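Local coordinates for protein flavin prenyltransferase UbiX (Methanocaldococcus jannaschii, PDB 6M8V) that probably joins a dimethylallyl group from dimethylallyl phosphate to N5 and C6 of reduced FMN, making the prenylated flavin cofactor used by UbiD decarboxylases, at residues K24-K38 / W49-N62. Sequence-based numbering, arbitrary orientation.
Sequences KDRAEVNLIISNSAK and WKEIKKLATDYYEN. With FMN (flavin mononucleotide), chain B.
Lys-38 lies along the indole of Trp-49, both side chains running the same way. Its CB lies outside the pyrrole end and Lys-38 CG above Trp-49 CG at 3.6 Å; CD passes above the ring fusion near CE2; CE settles 3.5 Å from the centroid of the six-membered ring, a CH-pi contact almost on the ring normal. The chain is extended beyond CG, carrying Lys-38 NZ past the ring centre, still in cation-pi range, to a 2.7 Å salt bridge with Glu-61 OE1. A lysine suits this course, with methylenes for the aromatic face and a charge for the carboxylate. Tyr-59 OH donates to the same OE1 from the opposite face of the carboxylate plane, so two bonds grip one oxygen. On the other face of the indole lies Lys-50 CG.

Strands 28-33 and 58-61 run parallel at the edge of the Rossmann-like sheet of the UbiX/PAD1 flavoproteins, 58-61 outermost within the chain, and helix 35-45 forms part of the crossover between them. Leu-31 N donates to Asp-58 O, and Leu-31 O receives Tyr-60 N at 3.0 Å. At the strand entrance Thr-57 OG1 accepts from Val-29 N, a straight (170°) but long bond of 3.3 Å, with a hydroxyl in place of a main-chain acceptor. Leu-31, Ile-33 and Tyr-59 share a sheet face: Leu-31 CB presses on Ala-56 CB at 3.5 Å, a tight contact, and the small methyl of alanine lets the turn lie close against the strand, while Ile-33 CG1 meets the Tyr-59 ring edge and its CD1 reaches Ile-52 CG2. Beyond the strand, Ser-34 caps helix 35-45 by accepting from Ala-37 N, and its OG donates to FMN O1P at 2.7 Å; Gly-9 N and Ser-85 OG also bind the FMN.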
loop_
_atom_site.group_PDB
_atom_site.type_symbol
_atom_site.label_atom_id
_atom_site.label_comp_id
_atom_site.label_asym_id
_atom_site.label_seq_id
_atom_site.Cartn_x
_atom_site.Cartn_y
_atom_site.Cartn_z
ATOM N N LYS A 24 0.813 26.949 -35.530
ATOM C CA LYS A 24 1.449 28.242 -35.788
ATOM C C LYS A 24 0.456 29.392 -35.693
ATOM O O LYS A 24 0.695 30.379 -34.992
ATOM C CB LYS A 24 2.100 28.257 -37.172
ATOM C CG LYS A 24 2.903 29.535 -37.485
ATOM C CD LYS A 24 3.493 30.156 -36.211
ATOM C CE LYS A 24 4.788 30.857 -36.459
ATOM N NZ LYS A 24 4.567 31.934 -37.469
ATOM N N ASP A 25 -0.651 29.300 -36.416
ATOM C CA ASP A 25 -1.589 30.409 -36.502
ATOM C C ASP A 25 -2.872 30.129 -35.732
ATOM O O ASP A 25 -3.891 30.782 -35.975
ATOM C CB ASP A 25 -1.886 30.736 -37.970
ATOM C CG ASP A 25 -0.691 31.363 -38.686
ATOM O OD1 ASP A 25 -0.074 32.303 -38.133
ATOM O OD2 ASP A 25 -0.358 30.918 -39.808
ATOM N N ARG A 26 -2.840 29.180 -34.794
ATOM C CA ARG A 26 -4.022 28.838 -34.016
ATOM C C ARG A 26 -3.832 28.958 -32.512
ATOM O O ARG A 26 -4.801 28.763 -31.768
ATOM C CB ARG A 26 -4.494 27.415 -34.350
ATOM C CG ARG A 26 -5.768 27.374 -35.179
ATOM C CD ARG A 26 -6.130 25.953 -35.580
ATOM N NE ARG A 26 -5.120 25.360 -36.451
ATOM C CZ ARG A 26 -5.230 24.160 -37.013
ATOM N NH1 ARG A 26 -6.310 23.418 -36.799
ATOM N NH2 ARG A 26 -4.260 23.701 -37.792
ATOM N N ALA A 27 -2.629 29.271 -32.037
ATOM C CA ALA A 27 -2.395 29.380 -30.605
ATOM C C ALA A 27 -1.093 30.125 -30.362
ATOM O O ALA A 27 -0.190 30.114 -31.204
ATOM C CB ALA A 27 -2.345 27.999 -29.931
ATOM N N GLU A 28 -1.011 30.774 -29.200
ATOM C CA GLU A 28 0.238 31.366 -28.735
ATOM C C GLU A 28 1.110 30.244 -28.190
ATOM O O GLU A 28 0.771 29.614 -27.183
ATOM C CB GLU A 28 -0.022 32.430 -27.671
ATOM C CG GLU A 28 1.215 33.246 -27.305
ATOM C CD GLU A 28 1.014 34.107 -26.072
ATOM O OE1 GLU A 28 2.022 34.500 -25.443
ATOM O OE2 GLU A 28 -0.153 34.388 -25.728
ATOM N N VAL A 29 2.231 29.988 -28.852
ATOM C CA VAL A 29 3.061 28.827 -28.567
ATOM C C VAL A 29 4.374 29.306 -27.966
ATOM O O VAL A 29 5.093 30.105 -28.579
ATOM C CB VAL A 29 3.302 27.988 -29.830
ATOM C CG1 VAL A 29 4.287 26.868 -29.541
ATOM C CG2 VAL A 29 1.980 27.432 -30.348
ATOM N N ASN A 30 4.680 28.823 -26.765
ATOM C CA ASN A 30 5.994 28.991 -26.162
ATOM C C ASN A 30 6.756 27.677 -26.273
ATOM O O ASN A 30 6.201 26.603 -26.024
ATOM C CB ASN A 30 5.883 29.423 -24.699
ATOM C CG ASN A 30 5.331 30.830 -24.546
ATOM O OD1 ASN A 30 4.574 31.304 -25.388
ATOM N ND2 ASN A 30 5.708 31.501 -23.465
ATOM N N LEU A 31 8.024 27.767 -26.662
ATOM C CA LEU A 31 8.824 26.600 -26.999
ATOM C C LEU A 31 10.051 26.523 -26.107
ATOM O O LEU A 31 10.724 27.531 -25.870
ATOM C CB LEU A 31 9.252 26.641 -28.467
ATOM C CG LEU A 31 10.113 25.513 -29.039
ATOM C CD1 LEU A 31 9.387 24.175 -28.997
ATOM C CD2 LEU A 31 10.508 25.859 -30.463
ATOM N N ILE A 32 10.328 25.322 -25.605
ATOM C CA ILE A 32 11.563 25.016 -24.894
ATOM C C ILE A 32 12.137 23.741 -25.494
ATOM O O ILE A 32 11.404 22.771 -25.713
ATOM C CB ILE A 32 11.337 24.841 -23.378
ATOM C CG1 ILE A 32 10.413 25.932 -22.832
ATOM C CG2 ILE A 32 12.670 24.837 -22.641
ATOM C CD1 ILE A 32 9.834 25.615 -21.460
ATOM N N ILE A 33 13.441 23.743 -25.761
ATOM C CA ILE A 33 14.133 22.602 -26.355
ATOM C C ILE A 33 15.331 22.275 -25.474
ATOM O O ILE A 33 16.195 23.134 -25.254
ATOM C CB ILE A 33 14.578 22.884 -27.803
ATOM C CG1 ILE A 33 13.390 23.350 -28.650
ATOM C CG2 ILE A 33 15.208 21.646 -28.422
ATOM C CD1 ILE A 33 13.767 23.807 -30.055
ATOM N N SER A 34 15.378 21.048 -24.959
ATOM C CA SER A 34 16.504 20.651 -24.127
ATOM C C SER A 34 17.753 20.454 -24.982
ATOM O O SER A 34 17.681 20.250 -26.199
ATOM C CB SER A 34 16.196 19.361 -23.366
ATOM O OG SER A 34 16.161 18.251 -24.247
ATOM N N ASN A 35 18.913 20.503 -24.321
ATOM C CA ASN A 35 20.178 20.337 -25.033
ATOM C C ASN A 35 20.233 19.003 -25.763
ATOM O O ASN A 35 20.705 18.932 -26.903
ATOM C CB ASN A 35 21.351 20.463 -24.061
ATOM C CG ASN A 35 21.686 21.904 -23.738
ATOM O OD1 ASN A 35 21.405 22.811 -24.523
ATOM N ND2 ASN A 35 22.290 22.124 -22.574
ATOM N N SER A 36 19.754 17.932 -25.124
ATOM C CA SER A 36 19.729 16.626 -25.778
ATOM C C SER A 36 18.834 16.642 -27.011
ATOM O O SER A 36 19.179 16.058 -28.045
ATOM C CB SER A 36 19.258 15.553 -24.796
ATOM O OG SER A 36 20.143 15.442 -23.698
ATOM N N ALA A 37 17.674 17.302 -26.917
ATOM C CA ALA A 37 16.769 17.373 -28.060
ATOM C C ALA A 37 17.383 18.160 -29.213
ATOM O O ALA A 37 17.115 17.854 -30.381
ATOM C CB ALA A 37 15.433 17.988 -27.644
ATOM N N LYS A 38 18.202 19.172 -28.912
ATOM C CA LYS A 38 18.881 19.906 -29.975
ATOM C C LYS A 38 19.733 18.972 -30.822
ATOM O O LYS A 38 19.718 19.053 -32.055
ATOM C CB LYS A 38 19.740 21.023 -29.389
ATOM C CG LYS A 38 18.960 22.183 -28.795
ATOM C CD LYS A 38 19.906 23.149 -28.094
ATOM C CE LYS A 38 19.189 24.390 -27.594
ATOM N NZ LYS A 38 20.114 25.264 -26.818
ATOM N N TRP A 49 18.779 22.999 -34.962
ATOM C CA TRP A 49 17.677 23.162 -34.019
ATOM C C TRP A 49 17.057 24.552 -34.095
ATOM O O TRP A 49 15.857 24.707 -33.843
ATOM C CB TRP A 49 18.152 22.868 -32.595
ATOM C CG TRP A 49 19.030 23.926 -31.994
ATOM C CD1 TRP A 49 20.394 23.997 -32.058
ATOM C CD2 TRP A 49 18.608 25.055 -31.217
ATOM N NE1 TRP A 49 20.843 25.102 -31.375
ATOM C CE2 TRP A 49 19.768 25.770 -30.852
ATOM C CE3 TRP A 49 17.361 25.532 -30.798
ATOM C CZ2 TRP A 49 19.717 26.934 -30.088
ATOM C CZ3 TRP A 49 17.313 26.690 -30.044
ATOM C CH2 TRP A 49 18.483 27.377 -29.695
ATOM N N LYS A 50 17.846 25.569 -34.449
ATOM C CA LYS A 50 17.308 26.921 -34.556
ATOM C C LYS A 50 16.225 27.027 -35.623
ATOM O O LYS A 50 15.430 27.972 -35.590
ATOM C CB LYS A 50 18.436 27.916 -34.838
ATOM C CG LYS A 50 19.532 27.927 -33.776
ATOM C CD LYS A 50 20.848 28.481 -34.321
ATOM C CE LYS A 50 22.046 27.699 -33.786
ATOM N NZ LYS A 50 22.594 28.265 -32.517
ATOM N N GLU A 51 16.172 26.075 -36.562
ATOM C CA GLU A 51 15.077 26.031 -37.527
ATOM C C GLU A 51 13.748 25.718 -36.854
ATOM O O GLU A 51 12.695 26.159 -37.324
ATOM C CB GLU A 51 15.366 24.986 -38.604
ATOM C CG GLU A 51 16.342 25.426 -39.689
ATOM C CD GLU A 51 15.708 26.350 -40.708
ATOM O OE1 GLU A 51 15.774 27.586 -40.522
ATOM O OE2 GLU A 51 15.140 25.838 -41.698
ATOM N N ILE A 52 13.773 24.940 -35.770
ATOM C CA ILE A 52 12.556 24.662 -35.015
ATOM C C ILE A 52 12.178 25.867 -34.168
ATOM O O ILE A 52 10.992 26.153 -33.968
ATOM C CB ILE A 52 12.760 23.398 -34.155
ATOM C CG1 ILE A 52 13.142 22.211 -35.042
ATOM C CG2 ILE A 52 11.514 23.078 -33.340
ATOM C CD1 ILE A 52 12.019 21.718 -35.921
ATOM N N LYS A 53 13.181 26.601 -33.681
ATOM C CA LYS A 53 12.953 27.743 -32.801
ATOM C C LYS A 53 12.036 28.784 -33.425
ATOM O O LYS A 53 11.273 29.443 -32.708
ATOM C CB LYS A 53 14.301 28.366 -32.436
ATOM C CG LYS A 53 14.250 29.615 -31.578
ATOM C CD LYS A 53 15.672 30.063 -31.284
ATOM C CE LYS A 53 15.732 31.323 -30.442
ATOM N NZ LYS A 53 17.134 31.831 -30.364
ATOM N N LYS A 54 12.081 28.941 -34.749
ATOM C CA LYS A 54 11.333 30.020 -35.379
ATOM C C LYS A 54 9.847 29.721 -35.531
ATOM O O LYS A 54 9.096 30.626 -35.900
ATOM C CB LYS A 54 11.912 30.361 -36.760
ATOM C CG LYS A 54 12.424 29.176 -37.552
ATOM C CD LYS A 54 12.711 29.545 -39.005
ATOM C CE LYS A 54 13.807 30.590 -39.123
ATOM N NZ LYS A 54 15.166 29.979 -39.078
ATOM N N LEU A 55 9.395 28.495 -35.261
ATOM C CA LEU A 55 7.976 28.186 -35.418
ATOM C C LEU A 55 7.139 28.554 -34.204
ATOM O O LEU A 55 5.930 28.298 -34.209
ATOM C CB LEU A 55 7.778 26.704 -35.731
ATOM C CG LEU A 55 8.782 26.082 -36.703
ATOM C CD1 LEU A 55 8.545 24.583 -36.817
ATOM C CD2 LEU A 55 8.680 26.765 -38.061
ATOM N N ALA A 56 7.735 29.147 -33.178
ATOM C CA ALA A 56 7.035 29.452 -31.940
ATOM C C ALA A 56 6.907 30.956 -31.753
ATOM O O ALA A 56 7.736 31.733 -32.235
ATOM C CB ALA A 56 7.764 28.847 -30.738
ATOM N N THR A 57 5.856 31.358 -31.035
ATOM C CA THR A 57 5.688 32.763 -30.683
ATOM C C THR A 57 6.722 33.227 -29.664
ATOM O O THR A 57 6.982 34.429 -29.566
ATOM C CB THR A 57 4.279 33.007 -30.138
ATOM O OG1 THR A 57 3.331 32.273 -30.921
ATOM C CG2 THR A 57 3.930 34.490 -30.198
ATOM N N ASP A 58 7.309 32.307 -28.900
ATOM C CA ASP A 58 8.370 32.633 -27.960
ATOM C C ASP A 58 9.228 31.398 -27.738
ATOM O O ASP A 58 8.749 30.266 -27.852
ATOM C CB ASP A 58 7.817 33.123 -26.618
ATOM C CG ASP A 58 7.523 34.604 -26.618
ATOM O OD1 ASP A 58 8.316 35.368 -27.211
ATOM O OD2 ASP A 58 6.499 35.002 -26.022
ATOM N N TYR A 59 10.497 31.627 -27.418
ATOM C CA TYR A 59 11.432 30.558 -27.106
ATOM C C TYR A 59 12.176 30.901 -25.826
ATOM O O TYR A 59 12.492 32.067 -25.580
ATOM C CB TYR A 59 12.437 30.323 -28.247
ATOM C CG TYR A 59 13.500 29.300 -27.910
ATOM C CD1 TYR A 59 13.247 27.941 -28.044
ATOM C CD2 TYR A 59 14.748 29.692 -27.438
ATOM C CE1 TYR A 59 14.211 26.995 -27.724
ATOM C CE2 TYR A 59 15.720 28.755 -27.117
ATOM C CZ TYR A 59 15.444 27.408 -27.261
ATOM O OH TYR A 59 16.404 26.471 -26.947
ATOM N N TYR A 60 12.445 29.884 -25.007
ATOM C CA TYR A 60 13.258 30.054 -23.812
ATOM C C TYR A 60 14.230 28.889 -23.696
ATOM O O TYR A 60 13.889 27.748 -24.019
ATOM C CB TYR A 60 12.396 30.146 -22.548
ATOM C CG TYR A 60 11.406 31.286 -22.549
ATOM C CD1 TYR A 60 11.808 32.587 -22.249
ATOM C CD2 TYR A 60 10.068 31.065 -22.842
ATOM C CE1 TYR A 60 10.898 33.633 -22.246
ATOM C CE2 TYR A 60 9.156 32.099 -22.840
ATOM C CZ TYR A 60 9.573 33.381 -22.544
ATOM O OH TYR A 60 8.656 34.405 -22.545
ATOM N N GLU A 61 15.444 29.188 -23.242
ATOM C CA GLU A 61 16.429 28.143 -23.018
ATOM C C GLU A 61 16.014 27.286 -21.827
ATOM O O GLU A 61 15.391 27.766 -20.876
ATOM C CB GLU A 61 17.809 28.756 -22.782
ATOM C CG GLU A 61 18.959 27.977 -23.409
ATOM C CD GLU A 61 18.783 27.768 -24.901
ATOM O OE1 GLU A 61 18.369 26.662 -25.303
ATOM O OE2 GLU A 61 19.061 28.705 -25.673
ATOM N N ASN A 62 16.362 25.999 -21.886
ATOM C CA ASN A 62 15.968 25.079 -20.826
ATOM C C ASN A 62 16.623 25.408 -19.492
ATOM O O ASN A 62 16.186 24.882 -18.464
ATOM C CB ASN A 62 16.296 23.636 -21.223
ATOM C CG ASN A 62 15.451 22.610 -20.465
ATOM O OD1 ASN A 62 14.423 22.947 -19.873
ATOM N ND2 ASN A 62 15.880 21.351 -20.492
HETATM N N1 FMN B . 15.725 8.312 -24.182
HETATM C C2 FMN B . 14.429 7.846 -24.114
HETATM O O2 FMN B . 13.921 7.755 -23.008
HETATM N N3 FMN B . 13.715 7.487 -25.252
HETATM C C4 FMN B . 14.333 7.618 -26.489
HETATM O O4 FMN B . 13.760 7.329 -27.544
HETATM C C4A FMN B . 15.637 8.087 -26.558
HETATM N N5 FMN B . 16.223 8.199 -27.793
HETATM C C5A FMN B . 17.510 8.662 -27.887
HETATM C C6 FMN B . 18.075 8.769 -29.143
HETATM C C7 FMN B . 19.371 9.230 -29.265
HETATM C C7M FMN B . 19.969 9.345 -30.628
HETATM C C8 FMN B . 20.100 9.586 -28.139
HETATM C C8M FMN B . 21.501 10.088 -28.302
HETATM C C9 FMN B . 19.532 9.480 -26.873
HETATM C C9A FMN B . 18.228 9.015 -26.746
HETATM N N10 FMN B . 17.641 8.907 -25.498
HETATM C C10 FMN B . 16.342 8.435 -25.408
HETATM C "C1'" FMN B . 18.412 9.272 -24.254
HETATM C "C2'" FMN B . 17.997 10.623 -23.682
HETATM O "O2'" FMN B . 18.272 11.642 -24.617
HETATM C "C3'" FMN B . 18.736 10.937 -22.390
HETATM O "O3'" FMN B . 18.177 10.198 -21.323
HETATM C "C4'" FMN B . 18.716 12.437 -22.094
HETATM O "O4'" FMN B . 19.376 12.678 -20.873
HETATM C "C5'" FMN B . 17.314 13.035 -22.037
HETATM O "O5'" FMN B . 17.406 14.355 -21.534
HETATM P P FMN B . 16.244 15.449 -21.780
HETATM O O1P FMN B . 16.155 15.743 -23.251
HETATM O O2P FMN B . 14.930 14.863 -21.322
HETATM O O3P FMN B . 16.551 16.704 -21.001
HETATM O O HOH W 1 2.673 30.121 -32.708
HETATM O O HOH W 2 6.191 33.972 -22.366
HETATM O O HOH W 3 18.644 21.254 -21.529
#